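Local coordinates for regulatory protein SWI6 (PDB 1SW6) that serves as the shared subunit of the yeast MBF and SBF complexes in cell-cycle-dependent transcription, this fragment being its ankyrin-repeat domain, at residues 61-66 and 112-116; 130-136 and 156-162; 138-142 and 174-180. All coordinates share one frame; numbering follows the deposited sequence.

How the contacts relate
Following the chain from the N terminus, contact 1 comes first: it joins helix 57-71 to the end of helix 105-115 and closes a loop that includes the unmodelled residues 73-103. Contact 2 opens only afterwards, so the two lie in series, yet they touch, Leu63 CD2 packing 3.8 Å from Pro134 CG. Contact 2 closes the loop through helix 144-152, setting the start of the first ankyrin repeat beside the passage into the second. Contact 3 closes a longer one reaching past helix 167-173, joining the end of helix 134-140 to 174-180 in the second repeat. Contacts 2 and 3 share helix 134-140 and cross along the chain, their segments alternating, with centres about 16 Å apart.

Contact 1: 61-66 and 112-116; sequences MKLEAF and VNDAF
Lys62 lays its aliphatic chain along Phe116. Its CA sits over one face of the ring in a CH-pi contact, 3.9 Å from the ring centroid and 19° off the normal, and CG follows over the same ring, 3.5 Å from Phe116 CG. With CG anti to the backbone N (chi1 -178°) and every later torsion extended, the lysine runs past the phenylalanine in the opposite direction and carries its ammonium beyond the ring. There NZ is hydrogen-bonded to Thr119 O, with a weak further bond to a water that lies 3.1 Å from Phe116 O. At the end of the ring away from Phe116 CB, Ala65 CB comes to 3.5 Å from both CE1 and CZ. Val112, one helical turn before Phe116, uses both methyls: CG1 meets Phe66 CD1 at 3.7 Å while CG2 turns to Phe66 CB and Lys62 CG, and the Val112 and Phe66 side chains cross at about a right angle. Phe116 is the first residue beyond helix 105-115, so the contact joins the end of that helix to the middle of helix 57-71. Phe66 packs on Leu108 and Leu109 of helix 105-115, whereas Leu63 leads away from the contact toward Ile125 and Val127.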
ATOM      1  N   MET A  61       2.151 -17.814  -8.965  1.00 57.11           N
ATOM      2  CA  MET A  61       3.387 -17.964  -8.201  1.00 56.63           C
ATOM      3  C   MET A  61       4.570 -17.518  -9.053  1.00 54.07           C
ATOM      4  O   MET A  61       5.492 -16.879  -8.552  1.00 52.93           O
ATOM      5  CB  MET A  61       3.577 -19.418  -7.758  1.00 58.39           C
ATOM      6  CG  MET A  61       2.408 -19.958  -6.962  1.00 62.24           C
ATOM      7  SD  MET A  61       2.544 -21.718  -6.612  1.00 67.02           S
ATOM      8  CE  MET A  61       1.718 -21.798  -5.022  1.00 65.05           C
ATOM      9  N   LYS A  62       4.532 -17.850 -10.339  1.00 51.38           N
ATOM     10  CA  LYS A  62       5.600 -17.461 -11.243  1.00 50.27           C
ATOM     11  C   LYS A  62       5.585 -15.946 -11.439  1.00 49.32           C
ATOM     12  O   LYS A  62       6.624 -15.291 -11.357  1.00 47.79           O
ATOM     13  CB  LYS A  62       5.439 -18.146 -12.600  1.00 50.78           C
ATOM     14  CG  LYS A  62       6.566 -17.810 -13.567  1.00 51.99           C
ATOM     15  CD  LYS A  62       6.322 -18.385 -14.949  1.00 53.49           C
ATOM     16  CE  LYS A  62       7.524 -18.138 -15.853  1.00 54.27           C
ATOM     17  NZ  LYS A  62       7.265 -18.588 -17.256  1.00 56.97           N
ATOM     18  N   LEU A  63       4.404 -15.388 -11.705  1.00 48.65           N
ATOM     19  CA  LEU A  63       4.289 -13.946 -11.900  1.00 47.27           C
ATOM     20  C   LEU A  63       4.781 -13.230 -10.639  1.00 47.64           C
ATOM     21  O   LEU A  63       5.534 -12.254 -10.715  1.00 46.69           O
ATOM     22  CB  LEU A  63       2.835 -13.546 -12.180  1.00 45.73           C
ATOM     23  CG  LEU A  63       2.590 -12.039 -12.340  1.00 43.57           C
ATOM     24  CD1 LEU A  63       3.459 -11.520 -13.475  1.00 41.63           C
ATOM     25  CD2 LEU A  63       1.107 -11.759 -12.618  1.00 42.07           C
ATOM     26  N   GLU A  64       4.348 -13.725  -9.484  1.00 49.08           N
ATOM     27  CA  GLU A  64       4.757 -13.148  -8.211  1.00 51.24           C
ATOM     28  C   GLU A  64       6.274 -13.163  -8.095  1.00 51.73           C
ATOM     29  O   GLU A  64       6.869 -12.221  -7.574  1.00 52.00           O
ATOM     30  CB  GLU A  64       4.141 -13.923  -7.039  1.00 53.23           C
ATOM     31  CG  GLU A  64       2.665 -13.614  -6.773  1.00 58.14           C
ATOM     32  CD  GLU A  64       2.131 -14.301  -5.512  1.00 61.14           C
ATOM     33  OE1 GLU A  64       0.963 -14.046  -5.133  1.00 62.06           O
ATOM     34  OE2 GLU A  64       2.880 -15.097  -4.901  1.00 62.28           O
ATOM     35  N   ALA A  65       6.900 -14.227  -8.589  1.00 52.44           N
ATOM     36  CA  ALA A  65       8.356 -14.347  -8.524  1.00 53.96           C
ATOM     37  C   ALA A  65       9.001 -13.299  -9.418  1.00 53.91           C
ATOM     38  O   ALA A  65       9.838 -12.513  -8.967  1.00 53.83           O
ATOM     39  CB  ALA A  65       8.799 -15.755  -8.955  1.00 53.29           C
ATOM     40  N   PHE A  66       8.603 -13.296 -10.685  1.00 54.70           N
ATOM     41  CA  PHE A  66       9.120 -12.347 -11.660  1.00 55.96           C
ATOM     42  C   PHE A  66       8.978 -10.912 -11.156  1.00 57.50           C
ATOM     43  O   PHE A  66       9.881 -10.093 -11.321  1.00 57.21           O
ATOM     44  CB  PHE A  66       8.360 -12.508 -12.974  1.00 55.57           C
ATOM     45  CG  PHE A  66       8.793 -11.553 -14.056  1.00 55.64           C
ATOM     46  CD1 PHE A  66      10.134 -11.435 -14.403  1.00 55.59           C
ATOM     47  CD2 PHE A  66       7.851 -10.813 -14.764  1.00 55.12           C
ATOM     48  CE1 PHE A  66      10.532 -10.599 -15.444  1.00 55.73           C
ATOM     49  CE2 PHE A  66       8.237  -9.972 -15.807  1.00 55.98           C
ATOM     50  CZ  PHE A  66       9.580  -9.864 -16.150  1.00 56.12           C
ATOM     51  N   VAL A 112      13.485 -15.859 -15.339  1.00 74.58           N
ATOM     52  CA  VAL A 112      12.322 -16.364 -14.617  1.00 75.23           C
ATOM     53  C   VAL A 112      11.673 -17.550 -15.319  1.00 76.30           C
ATOM     54  O   VAL A 112      11.036 -18.385 -14.677  1.00 76.59           O
ATOM     55  CB  VAL A 112      11.249 -15.268 -14.426  1.00 74.86           C
ATOM     56  CG1 VAL A 112      10.741 -14.792 -15.775  1.00 73.90           C
ATOM     57  CG2 VAL A 112      10.100 -15.808 -13.581  1.00 74.19           C
ATOM     58  N   ASN A 113      11.821 -17.619 -16.637  1.00 77.27           N
ATOM     59  CA  ASN A 113      11.250 -18.725 -17.398  1.00 78.27           C
ATOM     60  C   ASN A 113      12.045 -20.000 -17.141  1.00 78.51           C
ATOM     61  O   ASN A 113      11.537 -21.109 -17.323  1.00 78.38           O
ATOM     62  CB  ASN A 113      11.253 -18.403 -18.894  1.00 78.88           C
ATOM     63  CG  ASN A 113      10.119 -17.479 -19.288  1.00 79.27           C
ATOM     64  OD1 ASN A 113      10.069 -16.982 -20.411  1.00 80.35           O
ATOM     65  ND2 ASN A 113       9.195 -17.251 -18.364  1.00 79.18           N
ATOM     66  N   ASP A 114      13.292 -19.834 -16.714  1.00 78.49           N
ATOM     67  CA  ASP A 114      14.148 -20.969 -16.421  1.00 78.97           C
ATOM     68  C   ASP A 114      13.795 -21.510 -15.045  1.00 79.22           C
ATOM     69  O   ASP A 114      13.640 -22.718 -14.868  1.00 79.40           O
ATOM     70  CB  ASP A 114      15.624 -20.557 -16.453  1.00 79.25           C
ATOM     71  CG  ASP A 114      16.042 -19.989 -17.797  1.00 79.45           C
ATOM     72  OD1 ASP A 114      15.562 -20.492 -18.835  1.00 79.40           O
ATOM     73  OD2 ASP A 114      16.861 -19.046 -17.820  1.00 79.84           O
ATOM     74  N   ALA A 115      13.668 -20.609 -14.073  1.00 79.27           N
ATOM     75  CA  ALA A 115      13.317 -20.998 -12.710  1.00 78.98           C
ATOM     76  C   ALA A 115      11.940 -21.659 -12.720  1.00 78.37           C
ATOM     77  O   ALA A 115      11.652 -22.534 -11.906  1.00 78.05           O
ATOM     78  CB  ALA A 115      13.313 -19.776 -11.796  1.00 79.36           C
ATOM     79  N   PHE A 116      11.096 -21.226 -13.652  1.00 77.91           N
ATOM     80  CA  PHE A 116       9.754 -21.773 -13.804  1.00 77.92           C
ATOM     81  C   PHE A 116       9.578 -22.246 -15.245  1.00 78.82           C
ATOM     82  O   PHE A 116       8.756 -21.703 -15.991  1.00 78.65           O
ATOM     83  CB  PHE A 116       8.681 -20.720 -13.496  1.00 76.47           C
ATOM     84  CG  PHE A 116       8.701 -20.215 -12.083  1.00 74.47           C
ATOM     85  CD1 PHE A 116       9.680 -19.321 -11.662  1.00 73.09           C
ATOM     86  CD2 PHE A 116       7.724 -20.616 -11.180  1.00 73.89           C
ATOM     87  CE1 PHE A 116       9.685 -18.829 -10.358  1.00 72.75           C
ATOM     88  CE2 PHE A 116       7.720 -20.130  -9.870  1.00 73.51           C
ATOM     89  CZ  PHE A 116       8.703 -19.233  -9.460  1.00 72.43           C
TER
HETATM   90  O   HOH W   1       8.690 -20.955 -19.027  1.00 66.54           O

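Contact 2: 130-136 and 156-162; sequences HGNTPLH and NRLYGDN
His136 turns the edge of its imidazole toward the backbone of 156-162, where Tyr159 O lies near the ring plane, 3.1 Å from CE1. Thr133, the N-cap residue of helix 134-140, holds that ring: OG1 lies in the imidazole plane and is hydrogen-bonded to His136 ND1 at 2.9 Å. This hydroxyl stands between the backbone N and the carbonyl carbon (chi1 66°), leaving the methyl CG2 to meet Tyr159 CB at 4.2 Å, the side chains crossing at about a right angle. Farther along, Leu135 CD2 touches Arg157 CG at 3.7 Å, the side chains at a slant; the arginine bends away to a salt bridge with Asp33. At the other end Asn162 N donates to His130 O (2.9 Å, 172° at the hydrogen), and its amide lies against the His130-Gly131 peptide. Water 2 joins Gly131 O to Gly160 O, 2.7 Å from each. Asp161 CB packs against His130 O, while its OD1 accepts the backbone N-H groups of Met163 and Glu165. Because NE2 of His136 bonds to Glu165 O, both imidazole nitrogens are engaged, which should fix the rotation of the ring and ties the TPLH motif of this repeat to the start of the next.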
ATOM      1  N   HIS A 130      -5.993  -6.914  -3.270  1.00 59.79           N
ATOM      2  CA  HIS A 130      -6.852  -5.882  -3.844  1.00 59.17           C
ATOM      3  C   HIS A 130      -7.068  -5.984  -5.353  1.00 56.58           C
ATOM      4  O   HIS A 130      -7.716  -5.124  -5.947  1.00 55.97           O
ATOM      5  CB  HIS A 130      -6.295  -4.498  -3.499  1.00 61.94           C
ATOM      6  CG  HIS A 130      -5.841  -4.370  -2.079  1.00 64.91           C
ATOM      7  ND1 HIS A 130      -4.761  -5.068  -1.580  1.00 66.31           N
ATOM      8  CD2 HIS A 130      -6.325  -3.635  -1.049  1.00 66.60           C
ATOM      9  CE1 HIS A 130      -4.597  -4.768  -0.303  1.00 67.05           C
ATOM     10  NE2 HIS A 130      -5.532  -3.900   0.044  1.00 67.76           N
ATOM     11  N   GLY A 131      -6.531  -7.029  -5.971  1.00 54.00           N
ATOM     12  CA  GLY A 131      -6.700  -7.188  -7.402  1.00 52.05           C
ATOM     13  C   GLY A 131      -5.703  -6.392  -8.229  1.00 51.01           C
ATOM     14  O   GLY A 131      -5.920  -6.170  -9.427  1.00 51.81           O
ATOM     15  N   ASN A 132      -4.616  -5.948  -7.603  1.00 48.22           N
ATOM     16  CA  ASN A 132      -3.592  -5.199  -8.321  1.00 45.65           C
ATOM     17  C   ASN A 132      -2.888  -6.124  -9.302  1.00 44.26           C
ATOM     18  O   ASN A 132      -2.558  -7.263  -8.963  1.00 43.51           O
ATOM     19  CB  ASN A 132      -2.536  -4.630  -7.362  1.00 45.92           C
ATOM     20  CG  ASN A 132      -3.012  -3.399  -6.607  1.00 46.56           C
ATOM     21  OD1 ASN A 132      -3.458  -2.418  -7.205  1.00 46.34           O
ATOM     22  ND2 ASN A 132      -2.900  -3.439  -5.281  1.00 47.93           N
ATOM     23  N   THR A 133      -2.675  -5.644 -10.524  1.00 42.48           N
ATOM     24  CA  THR A 133      -1.946  -6.414 -11.529  1.00 40.90           C
ATOM     25  C   THR A 133      -0.538  -5.838 -11.402  1.00 40.29           C
ATOM     26  O   THR A 133      -0.338  -4.850 -10.695  1.00 38.07           O
ATOM     27  CB  THR A 133      -2.454  -6.140 -12.968  1.00 42.34           C
ATOM     28  OG1 THR A 133      -2.164  -4.780 -13.336  1.00 43.04           O
ATOM     29  CG2 THR A 133      -3.945  -6.377 -13.061  1.00 42.11           C
ATOM     30  N   PRO A 134       0.460  -6.451 -12.059  1.00 39.83           N
ATOM     31  CA  PRO A 134       1.799  -5.875 -11.929  1.00 39.21           C
ATOM     32  C   PRO A 134       1.810  -4.408 -12.374  1.00 38.18           C
ATOM     33  O   PRO A 134       2.516  -3.570 -11.800  1.00 36.90           O
ATOM     34  CB  PRO A 134       2.641  -6.772 -12.840  1.00 39.15           C
ATOM     35  CG  PRO A 134       2.003  -8.107 -12.636  1.00 39.60           C
ATOM     36  CD  PRO A 134       0.519  -7.771 -12.714  1.00 40.29           C
ATOM     37  N   LEU A 135       1.020  -4.102 -13.396  1.00 38.40           N
ATOM     38  CA  LEU A 135       0.954  -2.742 -13.920  1.00 39.05           C
ATOM     39  C   LEU A 135       0.519  -1.716 -12.864  1.00 38.32           C
ATOM     40  O   LEU A 135       1.027  -0.592 -12.849  1.00 39.51           O
ATOM     41  CB  LEU A 135       0.023  -2.697 -15.140  1.00 40.12           C
ATOM     42  CG  LEU A 135       0.452  -1.783 -16.292  1.00 41.56           C
ATOM     43  CD1 LEU A 135       1.871  -2.102 -16.727  1.00 40.96           C
ATOM     44  CD2 LEU A 135      -0.518  -1.961 -17.451  1.00 39.85           C
ATOM     45  N   HIS A 136      -0.410  -2.092 -11.983  1.00 37.55           N
ATOM     46  CA  HIS A 136      -0.867  -1.181 -10.931  1.00 36.57           C
ATOM     47  C   HIS A 136       0.271  -0.864  -9.962  1.00 37.70           C
ATOM     48  O   HIS A 136       0.477   0.291  -9.584  1.00 36.03           O
ATOM     49  CB  HIS A 136      -2.002  -1.793 -10.118  1.00 35.22           C
ATOM     50  CG  HIS A 136      -3.318  -1.839 -10.828  1.00 35.85           C
ATOM     51  ND1 HIS A 136      -3.579  -2.713 -11.862  1.00 36.96           N
ATOM     52  CD2 HIS A 136      -4.468  -1.159 -10.607  1.00 34.52           C
ATOM     53  CE1 HIS A 136      -4.838  -2.573 -12.243  1.00 37.29           C
ATOM     54  NE2 HIS A 136      -5.399  -1.638 -11.495  1.00 36.43           N
ATOM     55  N   ASN A 156      -2.218  -5.961 -20.122  1.00 45.11           N
ATOM     56  CA  ASN A 156      -3.473  -5.311 -20.475  1.00 45.88           C
ATOM     57  C   ASN A 156      -3.641  -4.099 -19.563  1.00 45.57           C
ATOM     58  O   ASN A 156      -3.680  -4.224 -18.333  1.00 46.45           O
ATOM     59  CB  ASN A 156      -4.633  -6.283 -20.271  1.00 46.38           C
ATOM     60  CG  ASN A 156      -5.949  -5.745 -20.788  1.00 47.87           C
ATOM     61  OD1 ASN A 156      -6.307  -4.591 -20.539  1.00 45.67           O
ATOM     62  ND2 ASN A 156      -6.692  -6.591 -21.502  1.00 48.77           N
ATOM     63  N   ARG A 157      -3.745  -2.924 -20.165  1.00 44.04           N
ATOM     64  CA  ARG A 157      -3.868  -1.690 -19.406  1.00 42.85           C
ATOM     65  C   ARG A 157      -5.285  -1.375 -18.951  1.00 42.91           C
ATOM     66  O   ARG A 157      -5.497  -0.456 -18.165  1.00 42.72           O
ATOM     67  CB  ARG A 157      -3.334  -0.538 -20.255  1.00 43.00           C
ATOM     68  CG  ARG A 157      -1.900  -0.751 -20.707  1.00 42.77           C
ATOM     69  CD  ARG A 157      -1.536   0.152 -21.870  1.00 42.92           C
ATOM     70  NE  ARG A 157      -2.314  -0.165 -23.066  1.00 40.93           N
ATOM     71  CZ  ARG A 157      -2.107   0.384 -24.256  1.00 40.78           C
ATOM     72  NH1 ARG A 157      -1.142   1.285 -24.413  1.00 40.39           N
ATOM     73  NH2 ARG A 157      -2.858   0.027 -25.293  1.00 40.47           N
ATOM     74  N   LEU A 158      -6.258  -2.143 -19.425  1.00 42.58           N
ATOM     75  CA  LEU A 158      -7.646  -1.867 -19.077  1.00 42.64           C
ATOM     76  C   LEU A 158      -8.196  -2.526 -17.810  1.00 42.42           C
ATOM     77  O   LEU A 158      -9.301  -2.202 -17.381  1.00 42.19           O
ATOM     78  CB  LEU A 158      -8.547  -2.225 -20.267  1.00 41.99           C
ATOM     79  CG  LEU A 158      -8.256  -1.556 -21.620  1.00 43.57           C
ATOM     80  CD1 LEU A 158      -9.408  -1.846 -22.580  1.00 43.14           C
ATOM     81  CD2 LEU A 158      -8.107  -0.050 -21.448  1.00 43.09           C
ATOM     82  N   TYR A 159      -7.435  -3.437 -17.210  1.00 41.99           N
ATOM     83  CA  TYR A 159      -7.907  -4.133 -16.014  1.00 41.40           C
ATOM     84  C   TYR A 159      -8.053  -3.273 -14.768  1.00 40.09           C
ATOM     85  O   TYR A 159      -7.130  -2.565 -14.373  1.00 39.92           O
ATOM     86  CB  TYR A 159      -6.987  -5.315 -15.685  1.00 43.85           C
ATOM     87  CG  TYR A 159      -7.163  -6.520 -16.581  1.00 45.70           C
ATOM     88  CD1 TYR A 159      -8.419  -7.095 -16.765  1.00 47.51           C
ATOM     89  CD2 TYR A 159      -6.074  -7.106 -17.214  1.00 46.55           C
ATOM     90  CE1 TYR A 159      -8.583  -8.221 -17.557  1.00 47.90           C
ATOM     91  CE2 TYR A 159      -6.229  -8.234 -18.008  1.00 47.89           C
ATOM     92  CZ  TYR A 159      -7.483  -8.783 -18.172  1.00 48.24           C
ATOM     93  OH  TYR A 159      -7.649  -9.894 -18.959  1.00 52.14           O
ATOM     94  N   GLY A 160      -9.225  -3.339 -14.148  1.00 39.13           N
ATOM     95  CA  GLY A 160      -9.447  -2.595 -12.925  1.00 38.58           C
ATOM     96  C   GLY A 160      -9.111  -3.514 -11.759  1.00 40.32           C
ATOM     97  O   GLY A 160      -9.058  -4.740 -11.923  1.00 39.09           O
ATOM     98  N   ASP A 161      -8.843  -2.944 -10.588  1.00 40.73           N
ATOM     99  CA  ASP A 161      -8.562  -3.771  -9.425  1.00 40.97           C
ATOM    100  C   ASP A 161      -9.939  -4.124  -8.855  1.00 41.55           C
ATOM    101  O   ASP A 161     -10.949  -3.890  -9.512  1.00 41.33           O
ATOM    102  CB  ASP A 161      -7.703  -3.009  -8.404  1.00 40.99           C
ATOM    103  CG  ASP A 161      -8.392  -1.778  -7.847  1.00 41.06           C
ATOM    104  OD1 ASP A 161      -9.579  -1.543  -8.161  1.00 41.79           O
ATOM    105  OD2 ASP A 161      -7.738  -1.043  -7.080  1.00 40.56           O
ATOM    106  N   ASN A 162      -9.996  -4.663  -7.644  1.00 42.80           N
ATOM    107  CA  ASN A 162     -11.279  -5.055  -7.067  1.00 44.68           C
ATOM    108  C   ASN A 162     -12.260  -3.903  -6.903  1.00 44.92           C
ATOM    109  O   ASN A 162     -13.458  -4.118  -6.714  1.00 45.00           O
ATOM    110  CB  ASN A 162     -11.063  -5.768  -5.726  1.00 45.46           C
ATOM    111  CG  ASN A 162     -10.323  -7.090  -5.891  1.00 46.63           C
ATOM    112  OD1 ASN A 162     -10.182  -7.599  -7.012  1.00 46.76           O
ATOM    113  ND2 ASN A 162      -9.855  -7.657  -4.777  1.00 47.43           N
TER
HETATM  114  O   HOH W   2      -7.118  -6.599 -11.757  1.00 66.22           O

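Contact 3: 138-142 and 174-180; sequences LTSIA and SVNNYDS
Asn177 ND2 donates to Thr139 O at 2.9 Å, with 148° at the hydrogen. The acceptor lies within 6° of the asparagine amide plane, and the bond runs nearly along the C=O axis. Thr139 O is gripped twice, since it also takes the N-H of Ala142 at 3.0 Å as part of the Schellman motif that ends helix 134-140. OD1 of Asn177 is engaged by Thr182 OG1, so both ends of this amide have partners and its orientation is well defined. The next carbonyl oxygen, Ser140 O, lies 3.0 Å from Ser174 OG, whose hydroxyl also has Lys170 O within reach.

Packing gathers round these polar groups. Asn176 CB comes to 3.3 Å from Ser140 O, and its amide lies alongside Ile141, pointing the same way, with ND2 3.9 Å from Ile141 CD1. Ala142, the C-prime residue with positive phi, sends CB toward 174-180, where it meets Asn176 O at 3.4 Å and Asn177 OD1 at 3.5 Å. Ser180 OG also comes within 3.9 Å of Ala142 CB. This hydroxyl, anti to its own carbonyl carbon (chi1 -54°), reaches back to donate to Asn176 O, which also accepts from Ser180 N.

The second subunit, another copy of the protein, adjoins this region: its Ile296 N bonds to Asp179 OD2, and its Gly213 packs on Ile141. Within the chain, Asn177 also packs on Tyr224 of helix 218-234.

The contact therefore rests on Asn177, its one clear side-chain donor. By giving Thr139 O a second donor beside Ala142 N, this side chain of the second repeat adds to the Schellman motif that ends the helix of the first.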
ATOM      1  N   LEU A 138       3.601  -1.165 -10.387  1.00 36.13           N
ATOM      2  CA  LEU A 138       4.664  -0.413 -11.047  1.00 35.94           C
ATOM      3  C   LEU A 138       4.300   1.026 -11.393  1.00 35.46           C
ATOM      4  O   LEU A 138       5.166   1.904 -11.397  1.00 34.00           O
ATOM      5  CB  LEU A 138       5.126  -1.171 -12.293  1.00 36.28           C
ATOM      6  CG  LEU A 138       5.940  -2.404 -11.891  1.00 36.54           C
ATOM      7  CD1 LEU A 138       6.326  -3.235 -13.095  1.00 39.85           C
ATOM      8  CD2 LEU A 138       7.183  -1.932 -11.177  1.00 37.68           C
ATOM      9  N   THR A 139       3.023   1.271 -11.673  1.00 34.95           N
ATOM     10  CA  THR A 139       2.568   2.619 -12.001  1.00 34.65           C
ATOM     11  C   THR A 139       2.462   3.448 -10.717  1.00 35.66           C
ATOM     12  O   THR A 139       2.796   4.639 -10.689  1.00 34.09           O
ATOM     13  CB  THR A 139       1.189   2.586 -12.706  1.00 36.15           C
ATOM     14  OG1 THR A 139       1.336   2.031 -14.025  1.00 35.63           O
ATOM     15  CG2 THR A 139       0.599   3.996 -12.813  1.00 33.75           C
ATOM     16  N   SER A 140       2.010   2.805  -9.645  1.00 35.87           N
ATOM     17  CA  SER A 140       1.846   3.486  -8.367  1.00 37.71           C
ATOM     18  C   SER A 140       3.192   3.997  -7.858  1.00 37.06           C
ATOM     19  O   SER A 140       3.271   4.960  -7.106  1.00 36.99           O
ATOM     20  CB  SER A 140       1.251   2.517  -7.343  1.00 37.38           C
ATOM     21  OG  SER A 140       0.913   3.188  -6.142  1.00 42.82           O
ATOM     22  N   ILE A 141       4.245   3.340  -8.312  1.00 37.19           N
ATOM     23  CA  ILE A 141       5.604   3.634  -7.900  1.00 36.66           C
ATOM     24  C   ILE A 141       6.372   4.473  -8.914  1.00 35.77           C
ATOM     25  O   ILE A 141       7.575   4.679  -8.783  1.00 35.57           O
ATOM     26  CB  ILE A 141       6.315   2.276  -7.618  1.00 37.78           C
ATOM     27  CG1 ILE A 141       6.800   2.259  -6.188  1.00 37.11           C
ATOM     28  CG2 ILE A 141       7.375   1.968  -8.654  1.00 37.21           C
ATOM     29  CD1 ILE A 141       5.674   2.277  -5.208  1.00 40.71           C
ATOM     30  N   ALA A 142       5.660   4.958  -9.924  1.00 34.89           N
ATOM     31  CA  ALA A 142       6.248   5.776 -10.976  1.00 35.71           C
ATOM     32  C   ALA A 142       7.420   5.120 -11.702  1.00 37.20           C
ATOM     33  O   ALA A 142       8.301   5.820 -12.219  1.00 37.39           O
ATOM     34  CB  ALA A 142       6.679   7.132 -10.419  1.00 33.35           C
ATOM     35  N   SER A 174      -1.148   8.575  -5.757  1.00 34.16           N
ATOM     36  CA  SER A 174       0.127   8.641  -5.029  1.00 33.72           C
ATOM     37  C   SER A 174       0.928   9.830  -5.582  1.00 33.60           C
ATOM     38  O   SER A 174       0.686  10.276  -6.714  1.00 31.69           O
ATOM     39  CB  SER A 174       0.923   7.343  -5.194  1.00 34.44           C
ATOM     40  OG  SER A 174       1.455   7.226  -6.496  1.00 36.72           O
ATOM     41  N   VAL A 175       1.863  10.355  -4.790  1.00 32.78           N
ATOM     42  CA  VAL A 175       2.647  11.506  -5.232  1.00 33.49           C
ATOM     43  C   VAL A 175       3.859  11.098  -6.030  1.00 33.38           C
ATOM     44  O   VAL A 175       4.579  11.947  -6.552  1.00 35.36           O
ATOM     45  CB  VAL A 175       3.157  12.365  -4.055  1.00 34.83           C
ATOM     46  CG1 VAL A 175       2.006  12.753  -3.151  1.00 34.55           C
ATOM     47  CG2 VAL A 175       4.246  11.618  -3.299  1.00 33.21           C
ATOM     48  N   ASN A 176       4.076   9.796  -6.126  1.00 33.59           N
ATOM     49  CA  ASN A 176       5.228   9.251  -6.830  1.00 34.05           C
ATOM     50  C   ASN A 176       5.493   9.760  -8.244  1.00 34.36           C
ATOM     51  O   ASN A 176       6.638  10.041  -8.594  1.00 32.35           O
ATOM     52  CB  ASN A 176       5.130   7.726  -6.838  1.00 34.19           C
ATOM     53  CG  ASN A 176       5.215   7.141  -5.445  1.00 34.73           C
ATOM     54  OD1 ASN A 176       4.461   7.542  -4.552  1.00 37.37           O
ATOM     55  ND2 ASN A 176       6.133   6.192  -5.245  1.00 34.25           N
ATOM     56  N   ASN A 177       4.451   9.870  -9.065  1.00 34.44           N
ATOM     57  CA  ASN A 177       4.643  10.328 -10.435  1.00 34.99           C
ATOM     58  C   ASN A 177       4.913  11.826 -10.540  1.00 34.58           C
ATOM     59  O   ASN A 177       5.523  12.286 -11.496  1.00 35.94           O
ATOM     60  CB  ASN A 177       3.456   9.901 -11.286  1.00 34.63           C
ATOM     61  CG  ASN A 177       3.574   8.449 -11.735  1.00 34.36           C
ATOM     62  OD1 ASN A 177       4.220   8.166 -12.726  1.00 35.37           O
ATOM     63  ND2 ASN A 177       2.976   7.532 -10.987  1.00 32.94           N
ATOM     64  N   TYR A 178       4.475  12.583  -9.543  1.00 34.18           N
ATOM     65  CA  TYR A 178       4.727  14.019  -9.518  1.00 35.58           C
ATOM     66  C   TYR A 178       6.183  14.231  -9.061  1.00 35.49           C
ATOM     67  O   TYR A 178       6.966  14.912  -9.716  1.00 36.22           O
ATOM     68  CB  TYR A 178       3.746  14.688  -8.554  1.00 35.26           C
ATOM     69  CG  TYR A 178       4.109  16.095  -8.125  1.00 36.33           C
ATOM     70  CD1 TYR A 178       4.235  17.125  -9.050  1.00 37.02           C
ATOM     71  CD2 TYR A 178       4.289  16.397  -6.784  1.00 36.22           C
ATOM     72  CE1 TYR A 178       4.530  18.427  -8.642  1.00 36.72           C
ATOM     73  CE2 TYR A 178       4.581  17.687  -6.368  1.00 37.40           C
ATOM     74  CZ  TYR A 178       4.700  18.695  -7.298  1.00 37.46           C
ATOM     75  OH  TYR A 178       4.998  19.964  -6.869  1.00 37.21           O
ATOM     76  N   ASP A 179       6.550  13.617  -7.944  1.00 36.99           N
ATOM     77  CA  ASP A 179       7.907  13.746  -7.428  1.00 38.33           C
ATOM     78  C   ASP A 179       8.931  13.315  -8.462  1.00 38.39           C
ATOM     79  O   ASP A 179       9.987  13.933  -8.593  1.00 37.66           O
ATOM     80  CB  ASP A 179       8.085  12.903  -6.165  1.00 38.88           C
ATOM     81  CG  ASP A 179       7.342  13.477  -4.970  1.00 39.01           C
ATOM     82  OD1 ASP A 179       6.749  14.570  -5.100  1.00 40.70           O
ATOM     83  OD2 ASP A 179       7.353  12.838  -3.898  1.00 41.20           O
ATOM     84  N   SER A 180       8.606  12.265  -9.209  1.00 38.91           N
ATOM     85  CA  SER A 180       9.516  11.739 -10.218  1.00 39.13           C
ATOM     86  C   SER A 180       9.380  12.411 -11.580  1.00 39.24           C
ATOM     87  O   SER A 180      10.177  12.154 -12.476  1.00 38.82           O
ATOM     88  CB  SER A 180       9.311  10.228 -10.373  1.00 39.72           C
ATOM     89  OG  SER A 180       9.423   9.572  -9.122  1.00 42.07           O
TER